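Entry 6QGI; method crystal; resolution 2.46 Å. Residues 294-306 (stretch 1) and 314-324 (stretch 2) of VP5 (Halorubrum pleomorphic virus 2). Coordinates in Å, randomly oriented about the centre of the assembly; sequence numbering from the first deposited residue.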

# COMPACT_ATOMS: atom_id res chain seq x y z
N ASN A 294 3.48 11.02 10.22
CA ASN A 294 4.73 11.19 10.95
C ASN A 294 5.64 9.94 10.88
O ASN A 294 6.18 9.47 11.89
CB ASN A 294 4.43 11.58 12.40
CG ASN A 294 5.61 12.17 13.12
OD1 ASN A 294 6.31 13.05 12.60
ND2 ASN A 294 5.84 11.69 14.33
N VAL A 295 5.84 9.43 9.66
CA VAL A 295 6.70 8.28 9.42
C VAL A 295 8.12 8.85 9.19
O VAL A 295 8.26 9.72 8.33
CB VAL A 295 6.17 7.42 8.24
CG1 VAL A 295 7.15 6.33 7.84
CG2 VAL A 295 4.80 6.82 8.57
N PRO A 296 9.16 8.43 9.96
CA PRO A 296 10.52 8.99 9.74
C PRO A 296 10.92 8.98 8.26
O PRO A 296 10.71 7.97 7.57
CB PRO A 296 11.42 8.08 10.57
CG PRO A 296 10.54 7.58 11.65
CD PRO A 296 9.16 7.45 11.07
N VAL A 297 11.37 10.13 7.75
CA VAL A 297 11.71 10.31 6.33
C VAL A 297 13.07 10.99 6.16
O VAL A 297 13.47 11.81 6.99
CB VAL A 297 10.60 11.16 5.61
CG1 VAL A 297 11.01 11.56 4.20
CG2 VAL A 297 9.27 10.42 5.55
N ASP A 298 13.76 10.67 5.05
CA ASP A 298 14.99 11.33 4.64
C ASP A 298 14.70 12.02 3.31
O ASP A 298 14.91 11.44 2.23
CB ASP A 298 16.19 10.38 4.56
CG ASP A 298 17.54 11.06 4.33
OD1 ASP A 298 17.55 12.21 3.82
OD2 ASP A 298 18.57 10.46 4.65
N ALA A 299 14.18 13.25 3.40
CA ALA A 299 13.82 14.10 2.28
C ALA A 299 15.06 14.74 1.63
O ALA A 299 15.02 15.06 0.44
CB ALA A 299 12.89 15.20 2.77
N GLU A 300 16.14 14.93 2.41
CA GLU A 300 17.36 15.61 1.99
C GLU A 300 18.43 14.74 1.32
O GLU A 300 19.40 15.29 0.81
CB GLU A 300 17.99 16.35 3.17
CG GLU A 300 17.62 17.83 3.24
CD GLU A 300 17.95 18.68 2.02
OE1 GLU A 300 19.03 18.48 1.41
OE2 GLU A 300 17.12 19.56 1.68
N ARG A 301 18.27 13.40 1.29
CA ARG A 301 19.28 12.56 0.66
C ARG A 301 18.68 11.65 -0.41
O ARG A 301 17.98 10.68 -0.09
CB ARG A 301 20.08 11.75 1.69
CG ARG A 301 21.26 12.52 2.25
CD ARG A 301 21.45 12.27 3.74
NE ARG A 301 20.40 12.93 4.52
CZ ARG A 301 20.63 13.79 5.50
NH1 ARG A 301 19.61 14.35 6.15
NH2 ARG A 301 21.86 14.11 5.85
N GLU A 302 18.96 11.97 -1.68
CA GLU A 302 18.52 11.21 -2.84
C GLU A 302 19.45 10.02 -3.00
O GLU A 302 20.68 10.17 -3.03
CB GLU A 302 18.49 12.07 -4.11
CG GLU A 302 17.67 11.46 -5.24
CD GLU A 302 17.91 12.05 -6.61
OE1 GLU A 302 17.42 13.18 -6.87
OE2 GLU A 302 18.58 11.39 -7.44
N ALA A 303 18.86 8.83 -3.07
CA ALA A 303 19.60 7.59 -3.20
C ALA A 303 19.22 6.84 -4.46
O ALA A 303 18.03 6.70 -4.75
CB ALA A 303 19.35 6.71 -1.99
N THR A 304 20.23 6.36 -5.20
CA THR A 304 20.03 5.54 -6.39
C THR A 304 20.17 4.09 -5.90
O THR A 304 21.19 3.75 -5.30
CB THR A 304 20.98 5.93 -7.53
OG1 THR A 304 22.33 5.79 -7.10
CG2 THR A 304 20.75 7.36 -8.03
N ILE A 305 19.12 3.28 -6.08
CA ILE A 305 19.10 1.89 -5.62
C ILE A 305 19.08 0.91 -6.79
O ILE A 305 18.63 1.26 -7.88
CB ILE A 305 17.92 1.60 -4.64
CG1 ILE A 305 16.53 1.92 -5.27
CG2 ILE A 305 18.12 2.32 -3.31
CD1 ILE A 305 15.33 1.23 -4.63
N THR A 306 19.57 -0.31 -6.55
CA THR A 306 19.53 -1.40 -7.52
C THR A 306 18.80 -2.54 -6.86
O THR A 306 19.27 -3.05 -5.84
CB THR A 306 20.95 -1.79 -8.02
OG1 THR A 306 21.49 -0.71 -8.78
CG2 THR A 306 20.94 -3.05 -8.89
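Stretch 2 (314-324) LPGTFALTDAS

Stretch 2 is extended through Leu 320, in a strand that begins before Leu 314, then turns off through Thr 321 to Ser 324, and it lies antiparallel to stretch 1, which pairs with it in two segments separated by a corner at Glu 300. Its direction makes 160° with the short, weakly bonded strand around Val 297 to Ala 299 and 129° with the strand that runs through Ala 303 to Thr 306 and continues later in the chain; the closest axial approaches are 4.8 and 4.4 Å. Together the stretches bury 806 Å².

At the start, Val 295 CG1 rests 3.4 Å from Leu 320 O. Pro 296 O accepts a hydrogen bond from Leu 320 N (2.8 Å), while Pro 296 N, lacking a hydrogen, cannot answer Leu 320 O at 3.3 Å; beyond the strand, Pro 296 CB meets Ala 323 CB at 4.2 Å. Val 297 sits opposite Ala 319, Val 297 CG2 to Ala 319 CB 3.8 Å, and Asp 298 N donates to Phe 318 O (2.9 Å).

Asp 298 OD1 holds Arg 301 NE in a 3.0 Å salt bridge across the corner, and one water bridges the strands, donating to Asp 298 O (3.0 Å) and Arg 301 O (2.8 Å) and accepting from Phe 318 N (2.8 Å).

Regular pairing then resumes: Ala 303 N to Gly 316 O and Gly 316 N to Ala 303 O are both 2.8 Å. Thr 304 faces Pro 315, Thr 304 CG2 to Pro 315 CB 3.7 Å. Ile 305 N to Leu 314 O (3.1 Å) and Leu 314 N to Ile 305 O (3.0 Å) form the next hydrogen-bonded pair. On the face shared by Ala 303 and Ile 305, the Phe 318 ring packs obliquely, with CE2 3.6 Å from Ala 303 CB and CZ 3.6 Å from Ile 305 CG2.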

# COMPACT_ATOMS: atom_id res chain seq x y z
N LEU A 314 16.82 2.87 -9.73
CA LEU A 314 15.80 3.89 -9.47
C LEU A 314 16.29 4.96 -8.46
O LEU A 314 16.64 4.62 -7.33
CB LEU A 314 14.53 3.18 -8.95
CG LEU A 314 13.25 4.00 -8.73
CD1 LEU A 314 12.70 4.56 -10.04
CD2 LEU A 314 12.19 3.16 -8.06
N PRO A 315 16.28 6.26 -8.84
CA PRO A 315 16.70 7.31 -7.89
C PRO A 315 15.52 7.85 -7.06
O PRO A 315 14.47 8.18 -7.61
CB PRO A 315 17.27 8.40 -8.81
CG PRO A 315 16.66 8.15 -10.18
CD PRO A 315 15.90 6.85 -10.15
N GLY A 316 15.70 7.94 -5.75
CA GLY A 316 14.65 8.44 -4.87
C GLY A 316 15.00 8.59 -3.41
O GLY A 316 16.12 8.29 -2.99
N THR A 317 14.03 9.06 -2.63
CA THR A 317 14.17 9.29 -1.19
C THR A 317 13.51 8.17 -0.38
O THR A 317 12.52 7.57 -0.82
CB THR A 317 13.59 10.66 -0.80
OG1 THR A 317 12.30 10.82 -1.39
CG2 THR A 317 14.50 11.82 -1.21
N PHE A 318 14.07 7.91 0.81
CA PHE A 318 13.63 6.87 1.73
C PHE A 318 12.74 7.39 2.86
O PHE A 318 12.88 8.52 3.34
CB PHE A 318 14.83 6.17 2.38
CG PHE A 318 15.56 5.17 1.51
CD1 PHE A 318 15.03 3.91 1.28
CD2 PHE A 318 16.82 5.47 1.01
CE1 PHE A 318 15.73 2.97 0.51
CE2 PHE A 318 17.52 4.53 0.25
CZ PHE A 318 16.97 3.29 0.00
N ALA A 319 11.86 6.49 3.30
CA ALA A 319 10.96 6.64 4.43
C ALA A 319 10.99 5.33 5.19
O ALA A 319 10.94 4.26 4.58
CB ALA A 319 9.55 6.97 3.95
N LEU A 320 11.18 5.41 6.51
CA LEU A 320 11.23 4.22 7.34
C LEU A 320 10.19 4.32 8.43
O LEU A 320 10.12 5.35 9.08
CB LEU A 320 12.63 4.05 7.98
CG LEU A 320 13.83 3.71 7.09
CD1 LEU A 320 15.03 3.42 7.95
CD2 LEU A 320 13.61 2.45 6.29
N THR A 321 9.39 3.25 8.62
CA THR A 321 8.38 3.21 9.69
C THR A 321 9.13 3.12 11.03
O THR A 321 8.72 3.73 12.02
CB THR A 321 7.40 2.05 9.51
OG1 THR A 321 8.11 0.83 9.61
CG2 THR A 321 6.64 2.11 8.19
N ASP A 322 10.24 2.37 11.03
CA ASP A 322 11.12 2.17 12.17
C ASP A 322 12.55 2.55 11.77
O ASP A 322 13.25 1.77 11.12
CB ASP A 322 11.04 0.70 12.64
CG ASP A 322 11.61 0.43 14.01
OD1 ASP A 322 12.29 1.33 14.57
OD2 ASP A 322 11.38 -0.68 14.54
N ALA A 323 12.98 3.77 12.17
CA ALA A 323 14.31 4.30 11.85
C ALA A 323 15.45 3.46 12.47
O ALA A 323 16.62 3.72 12.21
CB ALA A 323 14.42 5.74 12.29
N SER A 324 15.08 2.43 13.29
CA SER A 324 15.97 1.46 13.95
C SER A 324 16.63 0.57 12.90
O SER A 324 17.75 0.09 13.10
CB SER A 324 15.19 0.61 14.94
OG SER A 324 16.01 -0.31 15.62
O HOH W 1 16.52 8.93 1.62